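Local coordinates for chitin-binding domain 3 protein (Micromonospora aurantiaca ATCC 27029, PDB 5OPF), which probably cleaves chitin or cellulose oxidatively, as a copper-dependent lytic polysaccharide monooxygenase, at residues H108-I113 with S146-E151; G58-A63 with I175-H180; Y12-R17 with G87-V92; Y116-G121 with S127-S132. All blocks are in the same frame, centred on the assembly; numbering follows the deposited sequence.

Contact 1 of 4, residues H108-I113 with S146-E151; sequences HGADYI and SQWTRE. With CU (copper (II) ion), chain B.
W148, one residue before edge strand 149-151, packs its indole against G109, A110 and I113. From CB the side chain heads toward 108-113; with chi1 at -66°, CG lies anti to the carbonyl carbon, and the indole points inward. On the five-membered ring, NE1 sits 4.2 Å from G109 CA. Its N-H is spent on T143 O, which satisfies this buried polar atom. G109 has a phi of 74°, a value glycine adopts readily. Further along, CZ2 meets A110 CB at 4.1 Å, with the methyl at the ring edge, near its plane. The ring thus joins the two sheets of the immunoglobulin-like beta-sandwich common to these monooxygenases: strand 149-151 borders one, strand 110-118 belongs to the other. At the tip, CH2 lies 4.0 Å from CD1 of I113, whose side chain comes from the opposite direction, obliquely to the ring. A broad indole can touch all three residues at once, and the small side chain of A110 lets the ring edge come close to the strand. Just before G109, H108 takes no part in this packing and binds copper through NE2 at 2.0 Å, with H1 as a further ligand and Y185 completing the site.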
loop_
_atom_site.group_PDB
_atom_site.type_symbol
_atom_site.label_atom_id
_atom_site.label_comp_id
_atom_site.label_asym_id
_atom_site.label_seq_id
_atom_site.Cartn_x
_atom_site.Cartn_y
_atom_site.Cartn_z
ATOM N N HIS A 108 15.851 3.193 -6.728
ATOM C CA HIS A 108 16.429 3.711 -5.490
ATOM C C HIS A 108 17.100 2.648 -4.630
ATOM O O HIS A 108 17.895 3.006 -3.749
ATOM C CB HIS A 108 15.340 4.306 -4.594
ATOM C CG HIS A 108 14.609 5.496 -5.153
ATOM N ND1 HIS A 108 15.238 6.561 -5.755
ATOM C CD2 HIS A 108 13.294 5.825 -5.090
ATOM C CE1 HIS A 108 14.337 7.481 -6.064
ATOM N NE2 HIS A 108 13.150 7.061 -5.672
ATOM N N GLY A 109 16.789 1.367 -4.818
ATOM C CA GLY A 109 17.162 0.356 -3.845
ATOM C C GLY A 109 16.317 0.411 -2.587
ATOM O O GLY A 109 15.496 1.320 -2.386
ATOM N N ALA A 110 16.510 -0.568 -1.715
ATOM C CA ALA A 110 15.854 -0.594 -0.416
ATOM C C ALA A 110 16.857 -0.853 0.701
ATOM O O ALA A 110 17.711 -1.741 0.596
ATOM C CB ALA A 110 14.787 -1.700 -0.347
ATOM N N ASP A 111 16.710 -0.111 1.800
ATOM C CA ASP A 111 17.354 -0.505 3.049
ATOM C C ASP A 111 16.633 -1.708 3.638
ATOM O O ASP A 111 17.261 -2.588 4.252
ATOM C CB ASP A 111 17.339 0.652 4.060
ATOM C CG ASP A 111 18.222 1.822 3.669
ATOM O OD1 ASP A 111 18.930 1.786 2.640
ATOM O OD2 ASP A 111 18.246 2.792 4.459
ATOM N N TYR A 112 15.317 -1.757 3.450
ATOM C CA TYR A 112 14.472 -2.888 3.813
ATOM C C TYR A 112 13.101 -2.646 3.206
ATOM O O TYR A 112 12.735 -1.505 2.890
ATOM C CB TYR A 112 14.346 -3.085 5.338
ATOM C CG TYR A 112 14.016 -1.838 6.129
ATOM C CD1 TYR A 112 12.704 -1.423 6.328
ATOM C CD2 TYR A 112 15.021 -1.082 6.702
ATOM C CE1 TYR A 112 12.408 -0.272 7.063
ATOM C CE2 TYR A 112 14.740 0.051 7.440
ATOM C CZ TYR A 112 13.425 0.458 7.622
ATOM O OH TYR A 112 13.156 1.600 8.360
ATOM N N ILE A 113 12.350 -3.734 3.034
ATOM C CA ILE A 113 10.916 -3.673 2.770
ATOM C C ILE A 113 10.253 -4.646 3.730
ATOM O O ILE A 113 10.637 -5.821 3.780
ATOM C CB ILE A 113 10.551 -4.018 1.310
ATOM C CG1 ILE A 113 11.220 -3.052 0.333
ATOM C CG2 ILE A 113 9.024 -3.970 1.133
ATOM C CD1 ILE A 113 10.935 -3.332 -1.140
ATOM N N SER A 146 20.618 -2.780 -8.222
ATOM C CA SER A 146 21.269 -3.681 -9.162
ATOM C C SER A 146 20.743 -5.097 -9.039
ATOM O O SER A 146 20.911 -5.887 -9.977
ATOM C CB SER A 146 22.777 -3.685 -8.920
ATOM O OG SER A 146 23.055 -4.116 -7.603
ATOM N N GLN A 147 20.100 -5.432 -7.912
ATOM C CA GLN A 147 19.610 -6.773 -7.628
ATOM C C GLN A 147 18.110 -6.931 -7.849
ATOM O O GLN A 147 17.592 -8.044 -7.731
ATOM C CB GLN A 147 19.938 -7.141 -6.181
ATOM C CG GLN A 147 21.402 -6.876 -5.822
ATOM C CD GLN A 147 22.382 -7.507 -6.808
ATOM O OE1 GLN A 147 23.186 -6.819 -7.451
ATOM N NE2 GLN A 147 22.309 -8.825 -6.944
ATOM N N TRP A 148 17.406 -5.854 -8.161
ATOM C CA TRP A 148 16.006 -5.939 -8.520
ATOM C C TRP A 148 15.879 -6.386 -9.978
ATOM O O TRP A 148 16.794 -6.224 -10.806
ATOM C CB TRP A 148 15.342 -4.577 -8.344
ATOM C CG TRP A 148 15.230 -4.048 -6.935
ATOM C CD1 TRP A 148 16.197 -4.015 -5.971
ATOM C CD2 TRP A 148 14.084 -3.411 -6.372
ATOM N NE1 TRP A 148 15.711 -3.407 -4.834
ATOM C CE2 TRP A 148 14.416 -3.020 -5.059
ATOM C CE3 TRP A 148 12.800 -3.122 -6.861
ATOM C CZ2 TRP A 148 13.509 -2.365 -4.225
ATOM C CZ3 TRP A 148 11.903 -2.478 -6.040
ATOM C CH2 TRP A 148 12.259 -2.103 -4.737
ATOM N N THR A 149 14.709 -6.914 -10.300
ATOM C CA THR A 149 14.438 -7.459 -11.619
ATOM C C THR A 149 14.141 -6.329 -12.600
ATOM O O THR A 149 13.366 -5.414 -12.303
ATOM C CB THR A 149 13.247 -8.409 -11.496
ATOM O OG1 THR A 149 13.590 -9.428 -10.544
ATOM C CG2 THR A 149 12.877 -9.037 -12.838
ATOM N N ARG A 150 14.754 -6.393 -13.773
ATOM C CA ARG A 150 14.540 -5.369 -14.784
ATOM C C ARG A 150 13.099 -5.389 -15.279
ATOM O O ARG A 150 12.534 -6.450 -15.570
ATOM C CB ARG A 150 15.499 -5.604 -15.953
ATOM C CG ARG A 150 15.287 -4.703 -17.155
ATOM C CD ARG A 150 16.279 -5.037 -18.257
ATOM N NE ARG A 150 15.769 -4.727 -19.592
ATOM C CZ ARG A 150 16.406 -5.026 -20.720
ATOM N NH1 ARG A 150 17.578 -5.647 -20.679
ATOM N NH2 ARG A 150 15.873 -4.711 -21.896
ATOM N N GLU A 151 12.510 -4.201 -15.398
ATOM C CA GLU A 151 11.193 -4.026 -15.995
ATOM C C GLU A 151 11.278 -2.951 -17.064
ATOM O O GLU A 151 12.306 -2.293 -17.229
ATOM C CB GLU A 151 10.155 -3.595 -14.947
ATOM C CG GLU A 151 9.959 -4.566 -13.790
ATOM C CD GLU A 151 9.086 -5.760 -14.147
ATOM O OE1 GLU A 151 8.626 -5.856 -15.310
ATOM O OE2 GLU A 151 8.852 -6.617 -13.264
HETATM CU CU CU B . 11.460 8.081 -5.906
#

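Contact 2 of 4, residues G58-A63 with I175-H180; sequences GNHQGA and IWQASH
H60 lays its imidazole against I175 and Q177, joining the short helix 60-63 to strand 169-178 of the beta-sandwich. W176, between those two, points the other way into the interior, as residues in a strand alternate. The H60 ring is held between two groups. I175 CG2 stands over the centre of one face, a CH-pi contact 4.0 Å from the centroid and only 12° off the ring normal, while G58 C lies over the rim of the opposite face. A branched isoleucine suits this place: its CG2 is anti to the backbone N (CG1 at chi1 -57°), which brings that methyl to the ring. Histidine suits it too, since both nitrogens find partners in the buried setting, ND1 with Y186 OH and NE2 with Y112 OH, and these bonds should fix the ring's rotation. At the edge, in the ring plane, Q177 OE1 comes within 3.5 Å of H60 CE1, the amide turned 48° from the imidazole. N59 caps the helix, its OD1 accepting from G62 N. The Q177 amide is used at both ends: NE2 bonds D182 OD1, and OE1 accepts from a water at 2.8 Å that in turn accepts from G58 N at 2.8 Å.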
loop_
_atom_site.group_PDB
_atom_site.type_symbol
_atom_site.label_atom_id
_atom_site.label_comp_id
_atom_site.label_asym_id
_atom_site.label_seq_id
_atom_site.Cartn_x
_atom_site.Cartn_y
_atom_site.Cartn_z
ATOM N N GLY A 58 13.549 5.900 10.701
ATOM C CA GLY A 58 13.207 4.561 11.119
ATOM C C GLY A 58 12.053 4.465 12.089
ATOM O O GLY A 58 11.574 3.352 12.354
ATOM N N ASN A 59 11.571 5.581 12.630
ATOM C CA ASN A 59 10.502 5.544 13.627
ATOM C C ASN A 59 9.132 5.645 12.950
ATOM O O ASN A 59 8.383 6.617 13.099
ATOM C CB ASN A 59 10.698 6.650 14.651
ATOM C CG ASN A 59 9.666 6.589 15.746
ATOM O OD1 ASN A 59 8.980 5.568 15.907
ATOM N ND2 ASN A 59 9.533 7.678 16.500
ATOM N N HIS A 60 8.789 4.585 12.214
ATOM C CA HIS A 60 7.557 4.605 11.431
ATOM C C HIS A 60 6.334 4.721 12.330
ATOM O O HIS A 60 5.425 5.513 12.054
ATOM C CB HIS A 60 7.471 3.363 10.539
ATOM C CG HIS A 60 8.674 3.184 9.678
ATOM N ND1 HIS A 60 8.948 4.018 8.618
ATOM C CD2 HIS A 60 9.723 2.332 9.778
ATOM C CE1 HIS A 60 10.100 3.664 8.081
ATOM N NE2 HIS A 60 10.597 2.650 8.768
ATOM N N GLN A 61 6.289 3.951 13.412
ATOM C CA GLN A 61 5.111 4.006 14.269
ATOM C C GLN A 61 4.995 5.350 14.970
ATOM O O GLN A 61 3.881 5.816 15.234
ATOM C CB GLN A 61 5.125 2.857 15.267
ATOM C CG GLN A 61 3.856 2.771 16.072
ATOM C CD GLN A 61 3.816 1.572 16.981
ATOM O OE1 GLN A 61 4.818 0.886 17.176
ATOM N NE2 GLN A 61 2.652 1.320 17.569
ATOM N N GLY A 62 6.123 5.996 15.264
ATOM C CA GLY A 62 6.055 7.312 15.873
ATOM C C GLY A 62 5.504 8.357 14.923
ATOM O O GLY A 62 4.807 9.290 15.346
ATOM N N ALA A 63 5.793 8.218 13.637
ATOM C CA ALA A 63 5.378 9.197 12.643
ATOM C C ALA A 63 3.962 8.982 12.126
ATOM O O ALA A 63 3.406 9.892 11.495
ATOM C CB ALA A 63 6.340 9.166 11.456
ATOM N N ILE A 175 5.952 -1.408 3.993
ATOM C CA ILE A 175 6.802 -0.248 4.260
ATOM C C ILE A 175 8.095 -0.431 3.478
ATOM O O ILE A 175 8.818 -1.414 3.680
ATOM C CB ILE A 175 7.117 -0.092 5.760
ATOM C CG1 ILE A 175 5.825 0.007 6.573
ATOM C CG2 ILE A 175 8.033 1.144 5.982
ATOM C CD1 ILE A 175 6.040 0.145 8.073
ATOM N N TRP A 176 8.389 0.509 2.585
ATOM C CA TRP A 176 9.638 0.538 1.830
ATOM C C TRP A 176 10.502 1.680 2.347
ATOM O O TRP A 176 10.113 2.849 2.244
ATOM C CB TRP A 176 9.339 0.781 0.356
ATOM C CG TRP A 176 10.525 0.997 -0.572
ATOM C CD1 TRP A 176 11.803 0.501 -0.463
ATOM C CD2 TRP A 176 10.483 1.728 -1.799
ATOM N NE1 TRP A 176 12.551 0.892 -1.563
ATOM C CE2 TRP A 176 11.758 1.646 -2.389
ATOM C CE3 TRP A 176 9.492 2.464 -2.444
ATOM C CZ2 TRP A 176 12.048 2.244 -3.612
ATOM C CZ3 TRP A 176 9.786 3.066 -3.645
ATOM C CH2 TRP A 176 11.049 2.944 -4.221
ATOM N N GLN A 177 11.676 1.359 2.892
ATOM C CA GLN A 177 12.683 2.361 3.224
ATOM C C GLN A 177 13.645 2.401 2.042
ATOM O O GLN A 177 14.392 1.446 1.816
ATOM C CB GLN A 177 13.404 1.987 4.518
ATOM C CG GLN A 177 14.479 2.985 4.939
ATOM C CD GLN A 177 13.915 4.304 5.423
ATOM O OE1 GLN A 177 12.850 4.352 6.013
ATOM N NE2 GLN A 177 14.651 5.379 5.207
ATOM N N ALA A 178 13.603 3.475 1.267
ATOM C CA ALA A 178 14.445 3.599 0.084
ATOM C C ALA A 178 15.881 3.922 0.497
ATOM O O ALA A 178 16.134 4.412 1.603
ATOM C CB ALA A 178 13.889 4.679 -0.833
ATOM N N SER A 179 16.834 3.632 -0.394
ATOM C CA SER A 179 18.255 3.715 -0.035
ATOM C C SER A 179 18.954 5.015 -0.433
ATOM O O SER A 179 20.089 5.244 0.010
ATOM C CB SER A 179 19.039 2.535 -0.628
ATOM O OG SER A 179 18.591 1.312 -0.073
ATOM N N HIS A 180 18.336 5.851 -1.259
ATOM C CA HIS A 180 18.970 7.059 -1.781
ATOM C C HIS A 180 18.844 8.268 -0.862
ATOM O O HIS A 180 19.505 9.288 -1.098
ATOM C CB HIS A 180 18.340 7.420 -3.134
ATOM C CG HIS A 180 16.887 7.764 -3.044
ATOM N ND1 HIS A 180 15.971 6.938 -2.423
ATOM C CD2 HIS A 180 16.195 8.842 -3.489
ATOM C CE1 HIS A 180 14.777 7.500 -2.492
ATOM N NE2 HIS A 180 14.881 8.647 -3.141
HETATM O O HOH W 1 12.837 6.282 8.006
#

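Contact 3 of 4, residues Y12-R17 with G87-V92; sequences YSCWQR and GAWKTV
R17 and K90 meet almost at right angles, the lysine's aliphatic stem crossing one face of the arginine's guanidinium. K90 CB lies 3.6 Å from R17 NH2 and sits over the rim of that flat group, while K90 CG is 3.7 Å from R17 NH1. Methylenes pack well on such a face because the guanidinium does its hydrogen bonding in its plane. There R17 grips S13 from the side: NE donates to S13 OG at 2.9 Å with an N-H...O angle of 155°, and NH2 reaches the same oxygen at 3.0 Å. The bend at chi3 (-61°) folds the guanidinium back over the helix turn that carries S13, and NH1 forms a salt bridge with D31. K90 bends at chi2, which leads its end away from the arginine; NZ bonds Q30 O and stays 6.4 Å from R17 NH1, so the like charges are kept apart. A water links S13 OG to K90 O. Deeper in, C14 SG approaches the W89 indole at its edge, 4.0 Å from CZ3, a sulfur-aromatic contact suited to a buried place. W89 NE1 bonds T85 O. C14 forms a disulfide with C34, tying helix 10-18 to helix 32-40, and the contact adds the stretch leading into strand 92-93; such a helical, disulfide-braced excursion after the first strand is consistent with the L2 region of bacterial lytic polysaccharide monooxygenases.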
loop_
_atom_site.group_PDB
_atom_site.type_symbol
_atom_site.label_atom_id
_atom_site.label_comp_id
_atom_site.label_asym_id
_atom_site.label_seq_id
_atom_site.Cartn_x
_atom_site.Cartn_y
_atom_site.Cartn_z
ATOM N N TYR A 12 -2.818 2.506 -6.178
ATOM C CA TYR A 12 -2.510 1.879 -7.461
ATOM C C TYR A 12 -3.734 1.188 -8.045
ATOM O O TYR A 12 -3.975 1.254 -9.260
ATOM C CB TYR A 12 -1.343 0.894 -7.312
ATOM C CG TYR A 12 -0.801 0.423 -8.642
ATOM C CD1 TYR A 12 -0.015 1.262 -9.408
ATOM C CD2 TYR A 12 -1.076 -0.836 -9.149
ATOM C CE1 TYR A 12 0.484 0.867 -10.619
ATOM C CE2 TYR A 12 -0.571 -1.239 -10.381
ATOM C CZ TYR A 12 0.208 -0.369 -11.109
ATOM O OH TYR A 12 0.739 -0.735 -12.338
ATOM N N SER A 13 -4.522 0.530 -7.190
ATOM C CA SER A 13 -5.735 -0.154 -7.626
ATOM C C SER A 13 -6.756 0.835 -8.180
ATOM O O SER A 13 -7.335 0.609 -9.246
ATOM C CB SER A 13 -6.307 -0.939 -6.437
ATOM O OG SER A 13 -7.466 -1.639 -6.813
ATOM N N CYS A 14 -7.004 1.940 -7.468
ATOM C CA CYS A 14 -7.949 2.934 -7.979
ATOM C C CYS A 14 -7.444 3.555 -9.279
ATOM O O CYS A 14 -8.240 3.851 -10.179
ATOM C CB CYS A 14 -8.224 4.028 -6.944
ATOM S SG CYS A 14 -9.169 3.560 -5.481
ATOM N N TRP A 15 -6.124 3.752 -9.400
ATOM C CA TRP A 15 -5.549 4.309 -10.623
ATOM C C TRP A 15 -5.645 3.321 -11.778
ATOM O O TRP A 15 -6.073 3.674 -12.884
ATOM C CB TRP A 15 -4.089 4.705 -10.374
ATOM C CG TRP A 15 -3.392 5.154 -11.623
ATOM C CD1 TRP A 15 -3.489 6.370 -12.226
ATOM C CD2 TRP A 15 -2.491 4.382 -12.412
ATOM N NE1 TRP A 15 -2.701 6.405 -13.355
ATOM C CE2 TRP A 15 -2.080 5.191 -13.492
ATOM C CE3 TRP A 15 -1.993 3.083 -12.311
ATOM C CZ2 TRP A 15 -1.184 4.743 -14.463
ATOM C CZ3 TRP A 15 -1.111 2.632 -13.277
ATOM C CH2 TRP A 15 -0.719 3.460 -14.344
ATOM N N GLN A 16 -5.247 2.075 -11.545
ATOM C CA GLN A 16 -5.264 1.082 -12.610
ATOM C C GLN A 16 -6.684 0.846 -13.108
ATOM O O GLN A 16 -6.934 0.785 -14.319
ATOM C CB GLN A 16 -4.677 -0.212 -12.048
ATOM C CG GLN A 16 -4.198 -1.249 -13.027
ATOM C CD GLN A 16 -3.381 -2.325 -12.310
ATOM O OE1 GLN A 16 -3.648 -2.660 -11.150
ATOM N NE2 GLN A 16 -2.368 -2.840 -12.983
ATOM N N ARG A 17 -7.636 0.693 -12.183
ATOM C CA ARG A 17 -8.969 0.276 -12.596
ATOM C C ARG A 17 -9.825 1.422 -13.113
ATOM O O ARG A 17 -10.677 1.194 -13.973
ATOM C CB ARG A 17 -9.675 -0.465 -11.465
ATOM C CG ARG A 17 -9.032 -1.823 -11.202
ATOM C CD ARG A 17 -9.658 -2.642 -10.066
ATOM N NE ARG A 17 -9.560 -1.954 -8.782
ATOM C CZ ARG A 17 -10.550 -1.282 -8.201
ATOM N NH1 ARG A 17 -11.757 -1.234 -8.739
ATOM N NH2 ARG A 17 -10.339 -0.675 -7.052
ATOM N N GLY A 87 -14.168 1.157 4.737
ATOM C CA GLY A 87 -15.246 0.706 3.874
ATOM C C GLY A 87 -14.815 -0.441 2.977
ATOM O O GLY A 87 -13.747 -1.032 3.159
ATOM N N ALA A 88 -15.670 -0.745 1.993
ATOM C CA ALA A 88 -15.526 -1.950 1.166
ATOM C C ALA A 88 -14.603 -1.689 -0.031
ATOM O O ALA A 88 -15.002 -1.740 -1.197
ATOM C CB ALA A 88 -16.900 -2.457 0.731
ATOM N N TRP A 89 -13.334 -1.435 0.278
ATOM C CA TRP A 89 -12.304 -1.320 -0.747
ATOM C C TRP A 89 -12.217 -2.618 -1.539
ATOM O O TRP A 89 -12.340 -3.713 -0.979
ATOM C CB TRP A 89 -10.946 -1.066 -0.080
ATOM C CG TRP A 89 -10.832 0.273 0.585
ATOM C CD1 TRP A 89 -11.151 0.587 1.886
ATOM C CD2 TRP A 89 -10.377 1.489 -0.020
ATOM N NE1 TRP A 89 -10.924 1.916 2.119
ATOM C CE2 TRP A 89 -10.451 2.494 0.970
ATOM C CE3 TRP A 89 -9.920 1.827 -1.299
ATOM C CZ2 TRP A 89 -10.092 3.813 0.717
ATOM C CZ3 TRP A 89 -9.558 3.137 -1.546
ATOM C CH2 TRP A 89 -9.655 4.115 -0.545
ATOM N N LYS A 90 -12.008 -2.512 -2.844
ATOM C CA LYS A 90 -11.909 -3.708 -3.669
ATOM C C LYS A 90 -10.675 -4.530 -3.311
ATOM O O LYS A 90 -9.553 -4.012 -3.248
ATOM C CB LYS A 90 -11.875 -3.337 -5.150
ATOM C CG LYS A 90 -13.111 -2.609 -5.640
ATOM C CD LYS A 90 -14.408 -3.349 -5.357
ATOM C CE LYS A 90 -15.599 -2.550 -5.885
ATOM N NZ LYS A 90 -16.897 -3.171 -5.503
ATOM N N THR A 91 -10.884 -5.835 -3.119
ATOM C CA THR A 91 -9.820 -6.780 -2.802
ATOM C C THR A 91 -9.364 -7.528 -4.052
ATOM O O THR A 91 -10.072 -7.592 -5.062
ATOM C CB THR A 91 -10.310 -7.814 -1.778
ATOM O OG1 THR A 91 -11.448 -8.502 -2.309
ATOM C CG2 THR A 91 -10.702 -7.163 -0.463
ATOM N N VAL A 92 -8.192 -8.151 -3.952
ATOM C CA VAL A 92 -7.784 -9.204 -4.881
ATOM C C VAL A 92 -7.560 -10.479 -4.081
ATOM O O VAL A 92 -7.219 -10.418 -2.882
ATOM C CB VAL A 92 -6.536 -8.830 -5.694
ATOM C CG1 VAL A 92 -6.810 -7.602 -6.566
ATOM C CG2 VAL A 92 -5.330 -8.603 -4.799
HETATM O O HOH W 2 -7.613 -3.971 -5.348
#

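Contact 4 of 4, residues Y116-G121 with S127-S132; sequences YVTKQG and SPLRWS
The S132 carbonyl is the flat group engaged here: K119 NZ donates to its O at 2.8 Å, tilted 31° from the carbonyl plane, with a C=O...N angle of 147°. Two aromatic rings, Y116 and W131, flank the contact more loosely, and both rest on I175 of the neighbouring strand; W131 also donates through NE1 to I64 O. The two segments belong to a beta-hairpin with a long connection: strand 110-118 leads into it, and the returning strand 134-140 pairs antiparallel with the first. Lysine suits its position at the surface because, extended beyond CG, it reaches across to the returning side of the connection and bonds a main-chain oxygen there. Further in, the packing is apolar. T118 presents its methyl to L129: CG2 lies anti to the carbonyl carbon, while chi1 of 48° puts OG1 between the backbone N and the carbonyl carbon, where it bonds H170 ND1 and V171 N. Threonine is apt for this double duty, with one branch polar and the other apolar. L129, carrying CG anti to its backbone N, brings its end closer to the strand than its CB direction suggests. Its CD1 meets T118 CG2 at 3.5 Å, tighter than usual for two methyl carbons.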
loop_
_atom_site.group_PDB
_atom_site.type_symbol
_atom_site.label_atom_id
_atom_site.label_comp_id
_atom_site.label_asym_id
_atom_site.label_seq_id
_atom_site.Cartn_x
_atom_site.Cartn_y
_atom_site.Cartn_z
ATOM N N TYR A 116 3.462 -6.468 6.419
ATOM C CA TYR A 116 2.583 -6.794 7.530
ATOM C C TYR A 116 1.222 -7.215 6.977
ATOM O O TYR A 116 0.790 -6.740 5.920
ATOM C CB TYR A 116 2.354 -5.556 8.423
ATOM C CG TYR A 116 3.600 -5.021 9.082
ATOM C CD1 TYR A 116 4.433 -4.123 8.431
ATOM C CD2 TYR A 116 3.949 -5.418 10.358
ATOM C CE1 TYR A 116 5.577 -3.655 9.030
ATOM C CE2 TYR A 116 5.100 -4.948 10.965
ATOM C CZ TYR A 116 5.911 -4.070 10.287
ATOM O OH TYR A 116 7.072 -3.591 10.874
ATOM N N VAL A 117 0.513 -8.077 7.710
ATOM C CA VAL A 117 -0.865 -8.426 7.386
ATOM C C VAL A 117 -1.697 -8.343 8.655
ATOM O O VAL A 117 -1.255 -8.740 9.740
ATOM C CB VAL A 117 -0.979 -9.821 6.731
ATOM C CG1 VAL A 117 -2.435 -10.253 6.551
ATOM C CG2 VAL A 117 -0.265 -9.835 5.386
ATOM N N THR A 118 -2.933 -7.876 8.504
ATOM C CA THR A 118 -3.860 -7.805 9.617
ATOM C C THR A 118 -4.135 -9.186 10.201
ATOM O O THR A 118 -4.079 -10.218 9.518
ATOM C CB THR A 118 -5.160 -7.102 9.195
ATOM O OG1 THR A 118 -5.646 -7.640 7.963
ATOM C CG2 THR A 118 -4.909 -5.623 9.011
ATOM N N LYS A 119 -4.409 -9.182 11.496
ATOM C CA LYS A 119 -4.714 -10.385 12.245
ATOM C C LYS A 119 -6.173 -10.789 12.054
ATOM O O LYS A 119 -7.065 -9.946 11.913
ATOM C CB LYS A 119 -4.446 -10.123 13.729
ATOM C CG LYS A 119 -2.995 -9.794 14.035
ATOM C CD LYS A 119 -2.821 -9.036 15.354
ATOM C CE LYS A 119 -1.377 -8.609 15.552
ATOM N NZ LYS A 119 -1.170 -7.933 16.867
ATOM N N GLN A 120 -6.421 -12.100 12.062
ATOM C CA GLN A 120 -7.794 -12.578 11.998
ATOM C C GLN A 120 -8.604 -11.952 13.124
ATOM O O GLN A 120 -8.170 -11.917 14.281
ATOM C CB GLN A 120 -7.845 -14.104 12.069
ATOM C CG GLN A 120 -9.195 -14.687 11.657
ATOM C CD GLN A 120 -9.486 -14.551 10.171
ATOM O OE1 GLN A 120 -8.588 -14.298 9.370
ATOM N NE2 GLN A 120 -10.753 -14.718 9.799
ATOM N N GLY A 121 -9.784 -11.448 12.775
ATOM C CA GLY A 121 -10.622 -10.685 13.673
ATOM C C GLY A 121 -10.707 -9.212 13.319
ATOM O O GLY A 121 -11.699 -8.561 13.671
ATOM N N SER A 127 -13.499 -0.783 10.926
ATOM C CA SER A 127 -12.539 -0.382 11.939
ATOM C C SER A 127 -11.324 0.281 11.304
ATOM O O SER A 127 -10.789 -0.234 10.317
ATOM C CB SER A 127 -12.047 -1.620 12.697
ATOM O OG SER A 127 -13.123 -2.284 13.334
ATOM N N PRO A 128 -10.843 1.393 11.863
ATOM C CA PRO A 128 -9.622 2.012 11.339
ATOM C C PRO A 128 -8.442 1.071 11.523
ATOM O O PRO A 128 -8.382 0.307 12.491
ATOM C CB PRO A 128 -9.469 3.270 12.197
ATOM C CG PRO A 128 -10.163 2.941 13.451
ATOM C CD PRO A 128 -11.322 2.075 13.076
ATOM N N LEU A 129 -7.513 1.115 10.576
ATOM C CA LEU A 129 -6.335 0.262 10.657
ATOM C C LEU A 129 -5.388 0.802 11.719
ATOM O O LEU A 129 -5.030 1.983 11.703
ATOM C CB LEU A 129 -5.633 0.208 9.304
ATOM C CG LEU A 129 -4.441 -0.748 9.203
ATOM C CD1 LEU A 129 -4.862 -2.187 9.401
ATOM C CD2 LEU A 129 -3.747 -0.562 7.875
ATOM N N ARG A 130 -4.995 -0.068 12.650
ATOM C CA ARG A 130 -4.087 0.262 13.740
ATOM C C ARG A 130 -2.812 -0.566 13.630
ATOM O O ARG A 130 -2.822 -1.689 13.119
ATOM C CB ARG A 130 -4.718 -0.093 15.086
ATOM C CG ARG A 130 -6.056 0.521 15.319
ATOM C CD ARG A 130 -6.641 0.070 16.646
ATOM N NE ARG A 130 -7.849 0.820 16.930
ATOM C CZ ARG A 130 -7.869 2.100 17.293
ATOM N NH1 ARG A 130 -6.737 2.787 17.441
ATOM N NH2 ARG A 130 -9.030 2.688 17.514
ATOM N N TRP A 131 -1.711 -0.026 14.149
ATOM C CA TRP A 131 -0.479 -0.802 14.198
ATOM C C TRP A 131 -0.682 -2.129 14.927
ATOM O O TRP A 131 -0.131 -3.161 14.517
ATOM C CB TRP A 131 0.636 0.014 14.845
ATOM C CG TRP A 131 1.210 1.071 13.944
ATOM C CD1 TRP A 131 0.863 2.390 13.898
ATOM C CD2 TRP A 131 2.248 0.899 12.968
ATOM N NE1 TRP A 131 1.608 3.044 12.952
ATOM C CE2 TRP A 131 2.466 2.152 12.369
ATOM C CE3 TRP A 131 2.999 -0.192 12.530
ATOM C CZ2 TRP A 131 3.419 2.354 11.373
ATOM C CZ3 TRP A 131 3.942 0.011 11.531
ATOM C CH2 TRP A 131 4.147 1.276 10.977
ATOM N N SER A 132 -1.486 -2.138 15.993
ATOM C CA SER A 132 -1.697 -3.363 16.765
ATOM C C SER A 132 -2.509 -4.410 16.011
ATOM O O SER A 132 -2.554 -5.573 16.439
ATOM C CB SER A 132 -2.377 -3.033 18.097
ATOM O OG SER A 132 -3.662 -2.492 17.897
#

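Contacts 1 and 4 use the two ends of strand 110-118, about 27 Å apart between centres, and contact 2 uses its antiparallel neighbour 169-178. Contact 4 is nested in the chain loop closed by contact 1, and contact 1 in that closed by contact 2. Contacts 1 and 2 touch, their centres about 16 Å apart, with D111 and S179 at the junction; contacts 2 and 4, about 19 Å apart, share packing round I175 and W131. Contact 3 lies about 25 Å from contact 1 between centres, across the chain's centre, and alternates with contact 2 along the sequence. Contact 1 thus lies at the copper site, contact 4 at the other end of the shared strand, and contact 3 in the disulfide-linked helical region.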